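Local coordinates for uncharacterized protein Atu2773 (Agrobacterium tumefaciens, PDB 2QV5) that is of unknown function but belongs to the divergent polysaccharide deacetylase family and so may act on carbohydrate, at residues P146-I151 against G171-I176. Sequence-based numbering, arbitrary orientation.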
# COMPACT_ATOMS: atom_id res chain seq x y z
N PRO A 146 -2.00 -13.84 13.23
CA PRO A 146 -2.41 -14.84 12.23
C PRO A 146 -2.52 -14.25 10.82
O PRO A 146 -2.23 -14.93 9.84
CB PRO A 146 -3.81 -15.26 12.68
CG PRO A 146 -3.91 -14.85 14.09
CD PRO A 146 -3.07 -13.63 14.23
N VAL A 147 -2.95 -12.99 10.75
CA VAL A 147 -3.14 -12.25 9.50
C VAL A 147 -1.79 -12.05 8.81
O VAL A 147 -1.64 -12.35 7.61
CB VAL A 147 -3.86 -10.90 9.78
CG1 VAL A 147 -3.94 -10.02 8.53
CG2 VAL A 147 -5.24 -11.17 10.33
N MET A 148 -0.81 -11.60 9.57
CA MET A 148 0.54 -11.37 9.05
C MET A 148 1.25 -12.67 8.68
O MET A 148 2.07 -12.68 7.75
CB MET A 148 1.36 -10.52 10.02
CG MET A 148 0.91 -9.04 10.03
SD MET A 148 2.08 -7.97 10.84
CE MET A 148 3.39 -7.97 9.61
N ARG A 149 0.94 -13.75 9.38
CA ARG A 149 1.46 -15.07 9.02
C ARG A 149 0.88 -15.56 7.68
O ARG A 149 1.63 -16.07 6.85
CB ARG A 149 1.19 -16.09 10.12
CG ARG A 149 2.06 -15.92 11.35
CD ARG A 149 1.91 -17.10 12.29
NE ARG A 149 2.68 -16.92 13.52
CZ ARG A 149 3.96 -17.25 13.67
NH1 ARG A 149 4.65 -17.79 12.67
NH2 ARG A 149 4.56 -17.04 14.83
N ASP A 150 -0.43 -15.40 7.48
CA ASP A 150 -1.05 -15.75 6.20
C ASP A 150 -0.46 -14.95 5.03
O ASP A 150 -0.06 -15.53 4.01
CB ASP A 150 -2.57 -15.58 6.23
CG ASP A 150 -3.23 -16.02 4.93
OD1 ASP A 150 -3.51 -17.22 4.77
OD2 ASP A 150 -3.47 -15.16 4.06
N ILE A 151 -0.38 -13.63 5.19
CA ILE A 151 0.20 -12.73 4.18
C ILE A 151 1.66 -13.10 3.90
O ILE A 151 2.07 -13.20 2.74
CB ILE A 151 0.05 -11.23 4.58
CG1 ILE A 151 -1.43 -10.83 4.62
CG2 ILE A 151 0.81 -10.30 3.61
CD1 ILE A 151 -1.73 -9.68 5.53
N GLY A 171 7.15 -5.31 14.84
CA GLY A 171 7.63 -6.33 15.77
C GLY A 171 7.21 -7.74 15.38
O GLY A 171 8.02 -8.66 15.44
N ILE A 172 5.93 -7.91 15.00
CA ILE A 172 5.41 -9.21 14.57
C ILE A 172 6.14 -9.75 13.33
O ILE A 172 6.54 -10.92 13.30
CB ILE A 172 3.86 -9.19 14.34
CG1 ILE A 172 3.13 -9.05 15.68
CG2 ILE A 172 3.38 -10.46 13.64
CD1 ILE A 172 1.63 -8.78 15.54
N ALA A 173 6.34 -8.88 12.34
CA ALA A 173 7.09 -9.20 11.12
C ALA A 173 8.53 -9.63 11.37
O ALA A 173 9.01 -10.55 10.72
CB ALA A 173 7.08 -8.04 10.17
N LYS A 174 9.23 -8.95 12.28
CA LYS A 174 10.58 -9.37 12.69
C LYS A 174 10.55 -10.76 13.35
O LYS A 174 11.41 -11.60 13.06
CB LYS A 174 11.21 -8.34 13.63
CG LYS A 174 12.67 -8.60 13.99
CD LYS A 174 13.13 -7.72 15.14
CE LYS A 174 12.37 -8.02 16.43
NZ LYS A 174 12.63 -7.01 17.49
N ALA A 175 9.55 -10.99 14.20
CA ALA A 175 9.39 -12.27 14.90
C ALA A 175 9.05 -13.44 13.98
O ALA A 175 9.43 -14.57 14.27
CB ALA A 175 8.34 -12.14 16.00
N ILE A 176 8.33 -13.18 12.89
CA ILE A 176 7.93 -14.24 11.95
C ILE A 176 8.72 -14.26 10.63
O ILE A 176 8.44 -15.09 9.76
CB ILE A 176 6.39 -14.24 11.68
CG1 ILE A 176 5.98 -13.07 10.77
CG2 ILE A 176 5.61 -14.22 12.99
CD1 ILE A 176 4.55 -13.13 10.31
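Ile176 and Met148 meet across two neighbouring helices through torsions that send the isoleucine tip to the base of the methionine, while the methionine end turns to Ala173. In Ile176, CG1 sits between the backbone N and the carbonyl carbon (chi1 74°), and CD1 reaches the backbone of the facing helix, 3.6 Å from Met148 O; the same methyl lies 4.1 Å from Met148 CB and touches the CG methylene of Arg149. The Met148 chain runs out extended to SD and then bends at chi3 (72°), which carries CE to 3.7 Å from Ala173 CB. On the way the Met148 and Ile172 side chains cross obliquely, with SD 4.0 Å from Ile172 CG2. Met148 thus touches three residues of helix 169-176 with different side-chain atoms, CB on Ile176, SD on Ile172 and CE on Ala173, all apolar contacts. At the exposed margin Arg149 stretches from CG to NE and lays its guanidinium over Ile176: CG2 stands 3.4 Å above the plane, over its centre, with Arg149 CZ 3.5 Å from that methyl. The salt bridge of Arg149 NH2 to Glu145, one turn earlier on its own helix, would help keep the flat group there. The axes of segments 146-151 and 171-176, at -53°, come no closer than 10.2 Å, a gap spanned mainly by Met148, Arg149 and Ile176. Both helices flank strand 157-160 in sequence, in the parallel sheet of a polysaccharide-deacetylase-like α/β fold. Met148 also packs on Phe158 of that strand, Ile172 extends the helix pairing to Gln141 and Leu144, and on another side of helix 141-153 Asp150 and Ile151 touch helix 109-120.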